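Local coordinates for protein (auracyanin) (Chloroflexus aurantiacus, PDB 1QHQ), which carries electrons through a type I blue copper site, probably as a soluble acceptor for the membrane-bound alternative complex III, at residues A2-G6 / A82-P86; N9-E13 / V108-P113; Q17-A23 / V43-N49; N63-A69 / T117-I121. All coordinates share one frame; numbering follows the deposited sequence.

Interaction 1 (A2-G6 / A82-P86); sequences ANAPG and ALFVP
Asn3 reaches over the turn of 82-86 and carries much of the packing of the contact. With CG anti to the backbone N (chi1 -178°), its amide passes the Ala82 carbonyl and lies against two apolar side chains: OD1 is 3.4 Å from Val85 CG1, the two side chains crossing at about a right angle, and ND2 is 3.7 Å from Leu83 CD1. Behind the amide, Asn3 CA makes a CA-H...O contact with Ala82 O at 3.5 Å, bent to 122° at the hydrogen. The polar end is held from outside the pair, since OD1 accepts a hydrogen bond from Met99 N. Both segments are irregular: the N-terminal residues ahead of strand 17-22 of this cupredoxin run along the loop between helix 66-77 and strand 93-96, and Ala4 O and Gly6 continue the attachment on Trp96 of that strand. Shortening the Asn3 side chain to that of an alanine removes the amide and would probably leave Met99 N without this acceptor and a gap over Val85. The buried side of the contact is formed by Ala82 and Val85, the latter also packed on Trp96. Close packing continues at Ala2, whose carbonyl O comes to 3.3 Å from Ala82 CB and whose methyl lies within 3.7 Å of the same CB. The looser side is at Ala4, which turns its methyl away and meets Val85 CG1 through its carbonyl O alone, at 4.3 Å.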
# COMPACT_ATOMS: atom_id res chain seq x y z
N ALA A 2 -9.69 -5.50 -12.96
CA ALA A 2 -9.71 -5.88 -11.52
C ALA A 2 -8.49 -5.33 -10.80
O ALA A 2 -8.34 -5.58 -9.59
CB ALA A 2 -9.80 -7.39 -11.35
N ASN A 3 -7.44 -5.02 -11.57
CA ASN A 3 -6.36 -4.20 -10.99
C ASN A 3 -6.92 -2.85 -10.57
O ASN A 3 -7.02 -1.91 -11.36
CB ASN A 3 -5.23 -3.99 -12.01
CG ASN A 3 -4.08 -3.20 -11.48
OD1 ASN A 3 -3.96 -3.03 -10.24
ND2 ASN A 3 -3.15 -2.74 -12.32
N ALA A 4 -7.27 -2.73 -9.28
CA ALA A 4 -7.88 -1.49 -8.79
C ALA A 4 -7.50 -1.29 -7.31
O ALA A 4 -7.21 -2.27 -6.62
CB ALA A 4 -9.39 -1.61 -8.89
N PRO A 5 -7.66 -0.08 -6.86
CA PRO A 5 -7.45 0.23 -5.43
C PRO A 5 -8.51 -0.48 -4.62
O PRO A 5 -9.57 -0.88 -5.14
CB PRO A 5 -7.53 1.73 -5.36
CG PRO A 5 -8.26 2.18 -6.57
CD PRO A 5 -8.05 1.12 -7.62
N GLY A 6 -8.34 -0.54 -3.31
CA GLY A 6 -9.34 -1.25 -2.48
C GLY A 6 -8.85 -1.22 -1.02
O GLY A 6 -7.98 -0.42 -0.67
N ALA A 82 -5.39 -9.78 -11.65
CA ALA A 82 -5.51 -8.37 -11.27
C ALA A 82 -4.14 -7.78 -11.04
O ALA A 82 -3.99 -6.76 -10.36
CB ALA A 82 -6.40 -8.25 -10.04
N LEU A 83 -3.09 -8.45 -11.55
CA LEU A 83 -1.74 -7.93 -11.42
C LEU A 83 -1.34 -7.78 -9.95
O LEU A 83 -0.42 -7.00 -9.62
CB LEU A 83 -1.59 -6.61 -12.16
CG LEU A 83 -1.46 -6.75 -13.70
CD1 LEU A 83 -1.39 -5.37 -14.33
CD2 LEU A 83 -0.17 -7.52 -14.00
N PHE A 84 -1.70 -8.78 -9.16
CA PHE A 84 -1.11 -9.06 -7.87
C PHE A 84 -1.46 -8.03 -6.81
O PHE A 84 -0.69 -7.83 -5.85
CB PHE A 84 0.41 -9.26 -7.99
CG PHE A 84 0.80 -10.37 -8.97
CD1 PHE A 84 0.62 -11.69 -8.64
CD2 PHE A 84 1.32 -10.04 -10.21
CE1 PHE A 84 0.97 -12.70 -9.54
CE2 PHE A 84 1.67 -11.03 -11.11
CZ PHE A 84 1.52 -12.36 -10.75
N VAL A 85 -2.60 -7.36 -6.96
CA VAL A 85 -3.12 -6.55 -5.84
C VAL A 85 -3.82 -7.55 -4.91
O VAL A 85 -4.18 -8.65 -5.35
CB VAL A 85 -4.16 -5.51 -6.29
CG1 VAL A 85 -3.51 -4.43 -7.15
CG2 VAL A 85 -5.31 -6.18 -7.04
N PRO A 86 -4.00 -7.20 -3.66
CA PRO A 86 -4.84 -8.03 -2.78
C PRO A 86 -6.21 -8.16 -3.41
O PRO A 86 -6.74 -7.20 -3.98
CB PRO A 86 -4.93 -7.18 -1.50
CG PRO A 86 -3.72 -6.33 -1.53
CD PRO A 86 -3.53 -5.97 -3.01

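Interaction 2 (N9-E13 / V108-P113); sequences NVVNE and VTFRTP
Asn9 lies against Arg111 with both backbone and side chain. Its carbonyl O accepts Arg111 N at 2.8 Å, while the side chain returns a bond to the same residue. CB packs 3.2 Å from Arg111 O; CG follows at 3.5 Å; at the tip ND2 donates to that oxygen over 2.9 Å, with an N-H...O angle of 160° and the acceptor close to the amide plane. Beyond this bond ND2 also approaches the ring nitrogen of Pro113. A second backbone bond, Val11 N to Thr109 O, completes a single bridge centred on Val10 and Phe110, so that the N-terminal residues ahead of strand 17-22 are laced to strand 104-111 without forming a regular strand of their own. Strand 104-111 is an outer one of the three-stranded sheet of the cupredoxin beta sandwich, its other side being paired with strand 42-49. Val10 CG2 meets Val108 CG2 at 3.8 Å. At the outer end of the contact, Arg111 bends at chi3 (-59°), and in the conformers modelled here, one of two for each residue, its NH2 meets both carboxylate oxygens of Glu13 in a salt bridge, 2.8 Å from OE1 and 3.1 Å from OE2; the pairing is therefore tentative.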
# COMPACT_ATOMS: atom_id res chain seq x y z
N ASN A 9 -10.77 0.01 4.63
CA ASN A 9 -10.95 1.36 5.13
C ASN A 9 -11.11 2.40 4.03
O ASN A 9 -11.09 3.60 4.31
CB ASN A 9 -9.73 1.72 6.01
CG ASN A 9 -9.81 1.01 7.37
OD1 ASN A 9 -10.30 -0.11 7.50
ND2 ASN A 9 -9.29 1.69 8.39
N VAL A 10 -11.27 1.95 2.79
CA VAL A 10 -11.49 2.94 1.70
C VAL A 10 -12.78 3.70 1.91
O VAL A 10 -13.78 3.08 2.30
CB VAL A 10 -11.54 2.21 0.34
CG1 VAL A 10 -12.02 3.10 -0.79
CG2 VAL A 10 -10.10 1.75 0.06
N VAL A 11 -12.75 5.00 1.69
CA VAL A 11 -13.97 5.81 1.83
C VAL A 11 -14.03 6.80 0.67
O VAL A 11 -13.00 7.22 0.12
CB VAL A 11 -14.05 6.58 3.15
CG1 VAL A 11 -14.28 5.70 4.36
CG2 VAL A 11 -12.85 7.48 3.36
N ASN A 12 -15.25 7.16 0.27
CA ASN A 12 -15.46 8.23 -0.70
C ASN A 12 -15.78 9.51 0.05
O ASN A 12 -16.92 9.97 0.21
CB ASN A 12 -16.61 7.84 -1.65
CG ASN A 12 -16.11 7.01 -2.82
OD1 ASN A 12 -15.04 7.30 -3.34
ND2 ASN A 12 -16.85 6.00 -3.24
N GLU A 13 -14.74 10.07 0.68
CA GLU A 13 -14.82 11.27 1.47
C GLU A 13 -13.71 12.23 1.08
O GLU A 13 -12.67 11.79 0.56
CB GLU A 13 -14.69 10.96 2.98
CG GLU A 13 -15.93 10.22 3.47
CD GLU A 13 -15.87 9.87 4.95
OE1 GLU A 13 -15.76 10.80 5.77
OE2 GLU A 13 -16.10 8.70 5.27
N VAL A 108 -5.04 6.06 -3.25
CA VAL A 108 -6.11 5.39 -2.49
C VAL A 108 -6.57 6.34 -1.37
O VAL A 108 -5.74 7.00 -0.79
CB VAL A 108 -5.74 4.02 -1.98
CG1 VAL A 108 -4.55 4.02 -1.04
CG2 VAL A 108 -6.93 3.30 -1.35
N THR A 109 -7.89 6.43 -1.20
CA THR A 109 -8.42 7.36 -0.17
C THR A 109 -9.09 6.51 0.89
O THR A 109 -9.96 5.69 0.58
CB THR A 109 -9.42 8.33 -0.77
OG1 THR A 109 -8.72 9.19 -1.72
CG2 THR A 109 -10.03 9.25 0.32
N PHE A 110 -8.62 6.66 2.12
CA PHE A 110 -9.04 5.77 3.18
C PHE A 110 -9.11 6.50 4.52
O PHE A 110 -8.41 7.48 4.73
CB PHE A 110 -8.15 4.53 3.28
CG PHE A 110 -6.73 4.81 3.69
CD1 PHE A 110 -5.81 5.32 2.80
CD2 PHE A 110 -6.31 4.58 5.00
CE1 PHE A 110 -4.52 5.59 3.19
CE2 PHE A 110 -5.03 4.88 5.42
CZ PHE A 110 -4.10 5.33 4.48
N ARG A 111 -9.83 5.88 5.45
CA ARG A 111 -9.83 6.36 6.84
C ARG A 111 -8.74 5.59 7.60
O ARG A 111 -8.71 4.37 7.59
CB ARG A 111 -11.20 6.16 7.50
CG ARG A 111 -11.23 6.75 8.92
CD ARG A 111 -12.66 6.73 9.46
NE ARG A 111 -13.57 7.49 8.60
CZ ARG A 111 -13.76 8.80 8.71
NH1 ARG A 111 -13.07 9.48 9.63
NH2 ARG A 111 -14.57 9.46 7.91
N THR A 112 -7.81 6.36 8.16
CA THR A 112 -6.75 5.66 8.93
C THR A 112 -7.37 4.91 10.10
O THR A 112 -8.41 5.31 10.64
CB THR A 112 -5.74 6.69 9.44
OG1 THR A 112 -6.49 7.67 10.20
CG2 THR A 112 -5.02 7.41 8.31
N PRO A 113 -6.75 3.82 10.52
CA PRO A 113 -7.17 3.00 11.62
C PRO A 113 -6.88 3.62 12.98
O PRO A 113 -6.56 4.82 13.06
CB PRO A 113 -6.35 1.71 11.41
CG PRO A 113 -5.05 2.26 10.89
CD PRO A 113 -5.49 3.32 9.89

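Interaction 3 (Q17-A23 / V43-N49); sequences QTVEVRA and VRLDFVN
Val21 and Phe47 form one rung of a parallel strand pair, 17-22 beside 43-49, in the three-stranded sheet of the cupredoxin beta sandwich. The backbones alternate as donors and acceptors from Arg44 N to Gln17 O up to Val48 N to Val21 O; the straightest link, Val21 N to Asp46 O, spans 2.8 Å at 171°. Ala23 N to Val48 O, at 3.3 Å, is weak. On the face carrying Val19, Val21, Val43, Leu45 and Phe47, apolar groups interlock, Val21 CG1 packing 3.7 Å from Phe47 CD1. Phe47 has CG anti to the backbone N (chi1 -178°), which places the ring with its edge at the Val21 carbonyl O. Leu35 of strand 34-38 covers Val19 and Val21, and Phe47 lies near the copper ligand Met132.

The other face is mostly polar, with Val48 packed against Glu20 and Arg22 CD. Thr18 CG2 rests over one face of the Arg44 guanidinium, which grips Asp46 side-on: NE bonds OD1 and NH2 bonds OD2, each on a syn lone pair. Asp46 OD1 is also bonded to Ser107 OG on the neighbouring strand. In the conformer modelled, one of two, Glu20 is salt-bridged to Arg22 and has its carboxylate near that of Asp46; tentatively, the two arginines offset the like charges. At the copper end of the pair, Asn49, whose OD1 is held by Asn51 and which packs on the copper ligand His57, sets OD1 3.5 Å from Ala23 CB.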
# COMPACT_ATOMS: atom_id res chain seq x y z
N GLN A 17 -6.09 15.04 4.81
CA GLN A 17 -4.68 15.12 4.57
C GLN A 17 -4.37 14.33 3.27
O GLN A 17 -5.14 13.46 2.92
CB GLN A 17 -3.85 14.49 5.69
CG GLN A 17 -3.84 15.28 6.97
CD GLN A 17 -2.91 14.76 8.03
OE1 GLN A 17 -1.80 14.29 7.79
NE2 GLN A 17 -3.37 14.85 9.27
N THR A 18 -3.28 14.74 2.62
CA THR A 18 -2.80 13.87 1.52
C THR A 18 -1.32 13.60 1.78
O THR A 18 -0.63 14.37 2.45
CB THR A 18 -2.93 14.49 0.13
OG1 THR A 18 -2.04 15.62 0.02
CG2 THR A 18 -4.35 15.03 -0.12
N VAL A 19 -0.88 12.44 1.30
CA VAL A 19 0.57 12.13 1.52
C VAL A 19 1.11 11.47 0.25
O VAL A 19 0.41 10.65 -0.35
CB VAL A 19 0.75 11.21 2.73
CG1 VAL A 19 -0.09 9.94 2.59
CG2 VAL A 19 2.22 10.79 2.88
N GLU A 20 2.31 11.84 -0.13
CA GLU A 20 2.93 11.29 -1.35
C GLU A 20 3.88 10.14 -0.97
O GLU A 20 4.68 10.31 -0.07
CB GLU A 20 3.85 12.36 -1.97
CG GLU A 20 3.19 13.23 -3.00
CD GLU A 20 3.55 12.92 -4.43
OE1 GLU A 20 4.72 12.62 -4.75
OE2 GLU A 20 2.63 12.99 -5.28
N VAL A 21 3.77 9.04 -1.69
CA VAL A 21 4.82 7.98 -1.54
C VAL A 21 5.43 7.78 -2.93
O VAL A 21 4.68 7.80 -3.91
CB VAL A 21 4.19 6.69 -1.04
CG1 VAL A 21 5.14 5.50 -1.15
CG2 VAL A 21 3.73 6.86 0.40
N ARG A 22 6.72 7.54 -2.97
CA ARG A 22 7.38 7.29 -4.26
C ARG A 22 8.12 5.92 -4.14
O ARG A 22 8.51 5.54 -3.04
CB ARG A 22 8.41 8.33 -4.65
CG ARG A 22 8.02 9.76 -4.54
CD ARG A 22 7.68 10.47 -5.81
NE ARG A 22 7.25 11.86 -5.55
CZ ARG A 22 7.74 12.93 -6.15
NH1 ARG A 22 8.69 12.83 -7.07
NH2 ARG A 22 7.28 14.16 -5.85
N ALA A 23 8.39 5.38 -5.31
CA ALA A 23 9.23 4.16 -5.36
C ALA A 23 10.68 4.57 -5.36
O ALA A 23 11.04 5.69 -5.76
CB ALA A 23 8.88 3.39 -6.63
N VAL A 43 -7.49 10.15 4.57
CA VAL A 43 -6.23 10.55 3.91
C VAL A 43 -6.23 10.06 2.48
O VAL A 43 -6.71 8.94 2.22
CB VAL A 43 -5.00 9.91 4.62
CG1 VAL A 43 -3.73 10.16 3.86
CG2 VAL A 43 -4.94 10.41 6.06
N ARG A 44 -5.78 10.88 1.55
CA ARG A 44 -5.47 10.40 0.21
C ARG A 44 -3.97 10.16 0.09
O ARG A 44 -3.16 11.05 0.25
CB ARG A 44 -5.93 11.35 -0.90
CG ARG A 44 -5.77 10.59 -2.29
CD ARG A 44 -6.11 11.58 -3.41
NE ARG A 44 -5.11 12.61 -3.55
CZ ARG A 44 -5.16 13.89 -3.60
NH1 ARG A 44 -6.37 14.52 -3.54
NH2 ARG A 44 -4.08 14.66 -3.68
N LEU A 45 -3.64 8.87 -0.22
CA LEU A 45 -2.23 8.53 -0.42
C LEU A 45 -1.97 8.46 -1.94
O LEU A 45 -2.75 7.82 -2.66
CB LEU A 45 -1.98 7.14 0.19
CG LEU A 45 -0.52 6.65 0.16
CD1 LEU A 45 -0.29 5.59 1.20
CD2 LEU A 45 -0.17 6.11 -1.24
N ASP A 46 -1.05 9.27 -2.38
CA ASP A 46 -0.70 9.32 -3.81
C ASP A 46 0.62 8.52 -3.98
O ASP A 46 1.64 8.99 -3.49
CB ASP A 46 -0.50 10.75 -4.26
CG ASP A 46 -1.79 11.60 -4.08
OD1 ASP A 46 -2.85 10.99 -4.21
OD2 ASP A 46 -1.64 12.83 -3.98
N PHE A 47 0.54 7.40 -4.69
CA PHE A 47 1.79 6.62 -4.93
C PHE A 47 2.25 6.85 -6.38
O PHE A 47 1.49 6.62 -7.33
CB PHE A 47 1.44 5.14 -4.74
CG PHE A 47 2.63 4.20 -4.91
CD1 PHE A 47 3.87 4.63 -4.53
CD2 PHE A 47 2.44 2.96 -5.46
CE1 PHE A 47 5.00 3.80 -4.73
CE2 PHE A 47 3.56 2.13 -5.63
CZ PHE A 47 4.80 2.54 -5.24
N VAL A 48 3.39 7.51 -6.50
CA VAL A 48 3.98 7.77 -7.82
C VAL A 48 5.11 6.75 -8.08
O VAL A 48 6.04 6.64 -7.29
CB VAL A 48 4.61 9.19 -7.81
CG1 VAL A 48 5.13 9.53 -9.20
CG2 VAL A 48 3.54 10.21 -7.37
N ASN A 49 4.85 5.86 -9.04
CA ASN A 49 5.83 4.82 -9.36
C ASN A 49 6.75 5.26 -10.50
O ASN A 49 6.46 4.88 -11.66
CB ASN A 49 5.14 3.51 -9.73
CG ASN A 49 6.22 2.38 -9.98
OD1 ASN A 49 7.32 2.61 -9.62
ND2 ASN A 49 5.74 1.33 -10.57

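Interaction 4 (N63-A69 / T117-I121); sequences NGGDDVA and TYLYI. With SO4 (sulfate ion), chain E.
The start of helix 66-77, where a sulfate ion sits on backbone N-H groups of the first turn, packs against strand 116-121 through Leu119. Gly64 O receives Leu119 N at 2.9 Å. The leucine side chain then runs under the turn: with CG anti to the carbonyl carbon (chi1 -77°), CD1 lies 3.4 Å from Gly65 C, 3.3 Å from Asp66 OD1 and 3.9 Å from Ala69 CB. Asp66 OD1 is itself held by Tyr128 and Lys133. An alanine in place of Leu119 would keep the backbone bond but would probably open a gap beside Gly65, Asp66 and Ala69, with Ala69 CB keeping Ile121 as an apolar neighbour. Farther along, Ile121 CG2 meets Ala69 CB at 4.0 Å, and before the turn Asn63 ND2 reaches the edge of the Tyr118 ring, 3.5 Å from CE2, with amide and ring nearly coplanar. The sulfate, probably from the crystallisation liquor, takes Gly65 N on O3 and Val68 N on O1, the latter at 2.7 Å. At Gly64 and Gly65 a CB would run into the anion. Such binding by backbone N-H groups is typical of an anion at a helix N terminus, here with Gly65 as the N-cap residue.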
# COMPACT_ATOMS: atom_id res chain seq x y z
N ASN A 63 -3.33 -4.48 8.37
CA ASN A 63 -3.77 -4.29 9.77
C ASN A 63 -2.91 -5.07 10.73
O ASN A 63 -3.36 -6.03 11.39
CB ASN A 63 -5.24 -4.72 9.82
CG ASN A 63 -5.86 -4.49 11.20
OD1 ASN A 63 -6.69 -5.33 11.60
ND2 ASN A 63 -5.45 -3.46 11.89
N GLY A 64 -1.61 -4.77 10.77
CA GLY A 64 -0.69 -5.52 11.62
C GLY A 64 0.75 -5.41 11.15
O GLY A 64 1.15 -4.50 10.44
N GLY A 65 1.54 -6.39 11.59
CA GLY A 65 2.95 -6.49 11.34
C GLY A 65 3.25 -7.56 10.27
O GLY A 65 2.44 -7.81 9.40
N ASP A 66 4.42 -8.18 10.43
CA ASP A 66 4.94 -9.08 9.40
C ASP A 66 4.12 -10.32 9.19
O ASP A 66 3.98 -10.76 8.03
CB ASP A 66 6.41 -9.39 9.62
CG ASP A 66 7.30 -8.24 9.16
OD1 ASP A 66 7.33 -7.97 7.92
OD2 ASP A 66 7.84 -7.56 10.04
N ASP A 67 3.47 -10.87 10.21
CA ASP A 67 2.63 -12.04 10.04
C ASP A 67 1.39 -11.74 9.23
O ASP A 67 1.01 -12.46 8.31
CB ASP A 67 2.23 -12.61 11.42
CG ASP A 67 3.39 -13.35 12.08
OD1 ASP A 67 4.45 -13.51 11.44
OD2 ASP A 67 3.22 -13.75 13.25
N VAL A 68 0.77 -10.59 9.55
CA VAL A 68 -0.40 -10.16 8.76
C VAL A 68 0.02 -9.78 7.35
O VAL A 68 -0.64 -10.16 6.35
CB VAL A 68 -1.07 -8.99 9.50
CG1 VAL A 68 -2.05 -8.22 8.66
CG2 VAL A 68 -1.79 -9.57 10.75
N ALA A 69 1.16 -9.14 7.22
CA ALA A 69 1.68 -8.71 5.92
C ALA A 69 1.92 -9.91 5.01
O ALA A 69 1.68 -9.85 3.81
CB ALA A 69 2.93 -7.87 6.05
N THR A 117 0.76 0.84 15.24
CA THR A 117 1.83 0.72 14.21
C THR A 117 1.42 -0.39 13.24
O THR A 117 0.86 -1.41 13.57
CB THR A 117 3.14 0.37 14.90
OG1 THR A 117 3.51 1.45 15.77
CG2 THR A 117 4.28 0.14 13.91
N TYR A 118 1.62 -0.07 11.95
CA TYR A 118 1.07 -0.89 10.89
C TYR A 118 2.11 -0.95 9.74
O TYR A 118 2.73 0.08 9.46
CB TYR A 118 -0.18 -0.20 10.29
CG TYR A 118 -1.28 0.01 11.32
CD1 TYR A 118 -1.31 1.17 12.09
CD2 TYR A 118 -2.32 -0.90 11.41
CE1 TYR A 118 -2.34 1.33 13.02
CE2 TYR A 118 -3.38 -0.70 12.28
CZ TYR A 118 -3.33 0.41 13.10
OH TYR A 118 -4.39 0.62 13.99
N LEU A 119 2.24 -2.10 9.13
CA LEU A 119 3.15 -2.14 7.96
C LEU A 119 2.38 -1.75 6.70
O LEU A 119 1.21 -2.09 6.54
CB LEU A 119 3.65 -3.57 7.74
CG LEU A 119 4.75 -4.06 8.67
CD1 LEU A 119 5.11 -5.51 8.28
CD2 LEU A 119 5.97 -3.19 8.62
N TYR A 120 3.11 -1.11 5.79
CA TYR A 120 2.66 -0.99 4.41
C TYR A 120 3.72 -1.78 3.55
O TYR A 120 4.88 -1.79 3.95
CB TYR A 120 2.50 0.39 3.90
CG TYR A 120 3.64 1.35 4.07
CD1 TYR A 120 3.72 2.14 5.26
CD2 TYR A 120 4.62 1.54 3.10
CE1 TYR A 120 4.72 3.05 5.38
CE2 TYR A 120 5.63 2.45 3.26
CZ TYR A 120 5.68 3.22 4.41
OH TYR A 120 6.69 4.12 4.59
N ILE A 121 3.23 -2.46 2.55
CA ILE A 121 4.12 -3.29 1.72
C ILE A 121 3.72 -3.09 0.27
O ILE A 121 2.68 -2.53 -0.09
CB ILE A 121 3.94 -4.81 2.03
CG1 ILE A 121 2.56 -5.29 1.71
CG2 ILE A 121 4.31 -5.07 3.50
CD1 ILE A 121 2.28 -6.77 2.02
S SO4 E . 1.32 -9.41 13.38
O1 SO4 E . 1.48 -9.64 11.92
O2 SO4 E . 0.61 -10.59 14.01
O3 SO4 E . 0.45 -8.19 13.61
O4 SO4 E . 2.65 -9.21 14.02

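From the N terminus, residues 2-6 are the first to engage, and interaction 1 closes a long loop on the segment after helix 66-77. Interaction 2 begins at 9-13 and closes on strand 104-111, so it crosses interaction 1, and the two touch where Gly6 O packs on Val108 CG2. Interaction 3, joining strands 17-22 and 42-49, is nested inside both loops and shares its sheet with interaction 2 through strand 104-111. Interaction 4 opens after interaction 3 has closed and crosses interactions 1 and 2; it ties helix 66-77 to strand 116-121 of the other sheet, meeting interaction 2 at Pro113 and Tyr118. Interactions 3 and 4 lie on opposite sides of the chain's centre.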